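Local atomic coordinates of regulating synaptic membrane exocytosis protein 2 (Rattus norvegicus, PDB entry 2BWQ), a protein that probably acts as a presynaptic scaffold in neurotransmitter release, binding Rab3 and carrying C2 domains. Residues D53-T61 with N71-V79. Sequence-based numbering, arbitrary orientation. Where two conformers were deposited one is given.
Sequences DKNKRRTKT and NQTFIYSPV
Arg57, packed on Phe74 and Tyr76 and hydrogen-bonded to Ile75 O, makes a mixed CH-pi and polar side-chain contact where the two sheets of the C2 beta-sandwich close on each other along one side: strand 56-58 is the outermost strand of one sheet, strand 69-76 of the other. Segments 56-58 and 71-76 run nearly antiparallel, their axes 8.6 Å apart at closest approach, so side chains, not backbone pairing, join them. Arg57 CB sits over a face of the Phe74 ring, 3.7 Å from its centroid, a CH-pi contact; the ring's CZ reaches the backbone of Arg58 and Thr59. Bent at chi2 (-65°), the arginine then turns along the edge of the sandwich, and Tyr76 CE1 comes over one face of the guanidinium, toward its rim, the two planes inclined by 47°. Arg57 NH2 donates a hydrogen bond to Ile75 O (2.9 Å), and a water accepts from both Arg57 NH2 and Ser77 N. Arg57 NH1 turns back to its own segment, giving an almost straight bond (175°) to Lys54 O and another to Lys56 O, both near the guanidinium plane. Beside Arg57 CG, Tyr76 OH donates to Asn55 O (2.9 Å) from above the carbonyl plane, while the tyrosine ring also meets that of Phe47 on strand 41-48. The ends of the seam are tied separately. Lys54 NZ crosses to Ser77 O (2.8 Å), the carbonyl of the cis peptide that leads into Pro78; at the far end Gln72, extended beyond CG, offers a lone pair of OE1 in the carbonyl plane to Lys60 N (2.9 Å), with Thr59 CB packed against the same oxygen. Carbonyl oxygens from both segments and one water thus fix the rotation of the guanidinium, which, its charge probably softened by these dipoles, bridges two sheet edges that share no backbone bonds here.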
loop_
_atom_site.group_PDB
_atom_site.type_symbol
_atom_site.label_atom_id
_atom_site.label_comp_id
_atom_site.label_asym_id
_atom_site.label_seq_id
_atom_site.Cartn_x
_atom_site.Cartn_y
_atom_site.Cartn_z
ATOM N N ASP A 53 3.005 7.071 14.403
ATOM C CA ASP A 53 4.210 6.803 13.632
ATOM C C ASP A 53 4.536 5.328 13.671
ATOM O O ASP A 53 5.024 4.777 12.687
ATOM C CB ASP A 53 5.432 7.599 14.195
ATOM C CG ASP A 53 6.772 7.184 13.509
ATOM O OD1 ASP A 53 7.031 7.649 12.374
ATOM O OD2 ASP A 53 7.608 6.375 14.012
ATOM N N LYS A 54 4.278 4.689 14.811
ATOM C CA LYS A 54 4.587 3.286 14.967
ATOM C C LYS A 54 3.908 2.446 13.877
ATOM O O LYS A 54 4.384 1.394 13.491
ATOM C CB LYS A 54 4.184 2.768 16.348
ATOM C CG LYS A 54 4.765 1.422 16.628
ATOM C CD LYS A 54 3.816 0.255 16.681
ATOM C CE LYS A 54 4.572 -0.987 17.183
ATOM N NZ LYS A 54 3.655 -2.143 17.312
ATOM N N ASN A 55 2.720 2.899 13.482
ATOM C CA ASN A 55 1.853 2.174 12.537
ATOM C C ASN A 55 1.994 2.731 11.114
ATOM O O ASN A 55 1.273 2.301 10.181
ATOM C CB ASN A 55 0.422 2.224 13.056
ATOM C CG ASN A 55 0.200 1.253 14.203
ATOM O OD1 ASN A 55 0.956 0.279 14.326
ATOM N ND2 ASN A 55 -0.777 1.537 15.107
ATOM N N LYS A 56 2.929 3.629 10.891
ATOM C CA LYS A 56 3.109 4.325 9.627
ATOM C C LYS A 56 4.340 3.787 8.897
ATOM O O LYS A 56 5.410 3.640 9.504
ATOM C CB LYS A 56 3.228 5.849 9.843
ATOM C CG LYS A 56 3.367 6.599 8.545
ATOM C CD LYS A 56 3.426 8.079 8.691
ATOM C CE LYS A 56 3.863 8.706 7.398
ATOM N NZ LYS A 56 5.254 9.211 7.573
ATOM N N ARG A 57 4.210 3.599 7.606
ATOM C CA ARG A 57 5.356 3.259 6.736
ATOM C C ARG A 57 5.222 3.978 5.417
ATOM O O ARG A 57 4.081 4.281 4.980
ATOM C CB ARG A 57 5.323 1.760 6.418
ATOM C CG ARG A 57 5.495 0.829 7.615
ATOM C CD ARG A 57 6.838 0.869 8.344
ATOM N NE ARG A 57 6.839 -0.161 9.390
ATOM C CZ ARG A 57 6.288 -0.036 10.552
ATOM N NH1 ARG A 57 5.745 1.120 10.936
ATOM N NH2 ARG A 57 6.293 -1.096 11.374
ATOM N N ARG A 58 6.356 4.222 4.741
ATOM C CA ARG A 58 6.295 4.871 3.446
ATOM C C ARG A 58 7.340 4.260 2.543
ATOM O O ARG A 58 8.450 3.980 3.003
ATOM C CB ARG A 58 6.695 6.353 3.645
ATOM C CG ARG A 58 5.605 7.217 4.046
ATOM C CD ARG A 58 6.018 8.698 4.131
ATOM N NE ARG A 58 6.676 9.197 2.919
ATOM C CZ ARG A 58 6.581 10.467 2.488
ATOM N NH1 ARG A 58 5.820 11.356 3.152
ATOM N NH2 ARG A 58 7.215 10.845 1.394
ATOM N N THR A 59 7.002 4.092 1.264
ATOM C CA THR A 59 8.051 3.787 0.273
ATOM C C THR A 59 8.908 5.013 -0.005
ATOM O O THR A 59 8.532 6.151 0.283
ATOM C CB THR A 59 7.467 3.298 -1.061
ATOM O OG1 THR A 59 6.773 4.379 -1.698
ATOM C CG2 THR A 59 6.507 2.094 -0.912
ATOM N N LYS A 60 10.041 4.742 -0.639
ATOM C CA LYS A 60 10.781 5.816 -1.311
ATOM C C LYS A 60 9.936 6.397 -2.468
ATOM O O LYS A 60 8.911 5.824 -2.893
ATOM C CB LYS A 60 12.131 5.321 -1.828
ATOM C CG LYS A 60 13.036 4.887 -0.692
ATOM C CD LYS A 60 14.367 4.323 -1.237
ATOM C CE LYS A 60 15.269 3.810 -0.086
ATOM N NZ LYS A 60 16.458 3.061 -0.622
ATOM N N THR A 61 10.359 7.555 -2.948
ATOM C CA THR A 61 9.643 8.237 -4.044
ATOM C C THR A 61 10.395 7.994 -5.343
ATOM O O THR A 61 11.566 8.299 -5.443
ATOM C CB THR A 61 9.546 9.757 -3.775
ATOM O OG1 THR A 61 8.781 9.992 -2.571
ATOM C CG2 THR A 61 8.768 10.479 -4.880
ATOM N N ASN A 71 9.322 -2.338 -4.609
ATOM C CA ASN A 71 9.786 -3.626 -4.038
ATOM C C ASN A 71 10.257 -3.514 -2.597
ATOM O O ASN A 71 11.340 -3.986 -2.257
ATOM C CB ASN A 71 10.867 -4.258 -4.941
ATOM C CG ASN A 71 10.379 -4.433 -6.338
ATOM O OD1 ASN A 71 9.291 -4.941 -6.508
ATOM N ND2 ASN A 71 11.132 -3.918 -7.319
ATOM N N GLN A 72 9.427 -2.911 -1.741
ATOM C CA GLN A 72 9.759 -2.703 -0.333
ATOM C C GLN A 72 8.856 -3.551 0.546
ATOM O O GLN A 72 7.643 -3.635 0.291
ATOM C CB GLN A 72 9.623 -1.232 0.007
ATOM C CG GLN A 72 10.808 -0.399 -0.558
ATOM C CD GLN A 72 10.727 1.064 -0.158
ATOM O OE1 GLN A 72 10.477 1.929 -1.001
ATOM N NE2 GLN A 72 10.997 1.343 1.106
ATOM N N THR A 73 9.435 -4.140 1.584
ATOM C CA THR A 73 8.703 -4.967 2.540
ATOM C C THR A 73 8.679 -4.280 3.873
ATOM O O THR A 73 9.715 -3.921 4.450
ATOM C CB THR A 73 9.361 -6.280 2.644
ATOM O OG1 THR A 73 9.207 -6.998 1.399
ATOM C CG2 THR A 73 8.700 -7.192 3.732
ATOM N N PHE A 74 7.459 -4.091 4.330
ATOM C CA PHE A 74 7.204 -3.507 5.626
ATOM C C PHE A 74 6.802 -4.630 6.609
ATOM O O PHE A 74 6.105 -5.549 6.207
ATOM C CB PHE A 74 6.077 -2.501 5.562
ATOM C CG PHE A 74 6.220 -1.401 4.503
ATOM C CD1 PHE A 74 7.463 -0.933 4.048
ATOM C CD2 PHE A 74 5.082 -0.787 4.044
ATOM C CE1 PHE A 74 7.478 0.143 3.082
ATOM C CE2 PHE A 74 5.117 0.275 3.112
ATOM C CZ PHE A 74 6.325 0.708 2.665
ATOM N N ILE A 75 7.152 -4.487 7.865
ATOM C CA ILE A 75 6.848 -5.497 8.872
ATOM C C ILE A 75 6.144 -4.795 10.021
ATOM O O ILE A 75 6.710 -3.846 10.604
ATOM C CB ILE A 75 8.089 -6.236 9.402
ATOM C CG1 ILE A 75 8.773 -7.010 8.257
ATOM C CG2 ILE A 75 7.632 -7.183 10.536
ATOM C CD1 ILE A 75 9.676 -8.101 8.712
ATOM N N TYR A 76 4.936 -5.243 10.319
ATOM C CA TYR A 76 4.158 -4.704 11.426
ATOM C C TYR A 76 4.280 -5.722 12.559
ATOM O O TYR A 76 4.115 -6.920 12.338
ATOM C CB TYR A 76 2.719 -4.457 10.969
ATOM C CG TYR A 76 2.569 -3.167 10.172
ATOM C CD1 TYR A 76 2.843 -1.947 10.758
ATOM C CD2 TYR A 76 2.095 -3.171 8.842
ATOM C CE1 TYR A 76 2.690 -0.739 10.052
ATOM C CE2 TYR A 76 1.929 -1.982 8.119
ATOM C CZ TYR A 76 2.223 -0.749 8.743
ATOM O OH TYR A 76 2.064 0.441 8.042
ATOM N N SER A 77 4.591 -5.286 13.773
ATOM C CA SER A 77 4.641 -6.215 14.880
ATOM C C SER A 77 4.510 -5.427 16.170
ATOM O O SER A 77 5.019 -4.303 16.200
ATOM C CB SER A 77 6.023 -6.853 14.917
ATOM O OG SER A 77 6.217 -7.705 16.065
ATOM N N PRO A 78 3.860 -5.966 17.203
ATOM C CA PRO A 78 3.211 -7.278 17.251
ATOM C C PRO A 78 1.854 -7.231 16.606
ATOM O O PRO A 78 1.159 -6.181 16.653
ATOM C CB PRO A 78 2.966 -7.474 18.752
ATOM C CG PRO A 78 2.817 -6.068 19.309
ATOM C CD PRO A 78 3.793 -5.248 18.506
ATOM N N VAL A 79 1.466 -8.317 15.953
ATOM C CA VAL A 79 0.114 -8.475 15.379
ATOM C C VAL A 79 -0.458 -9.822 15.755
ATOM O O VAL A 79 0.259 -10.837 15.694
ATOM C CB VAL A 79 0.118 -8.345 13.808
ATOM C CG1 VAL A 79 -1.325 -8.501 13.274
ATOM C CG2 VAL A 79 0.646 -6.959 13.475
HETATM O O HOH W 1 4.938 -2.277 13.767
#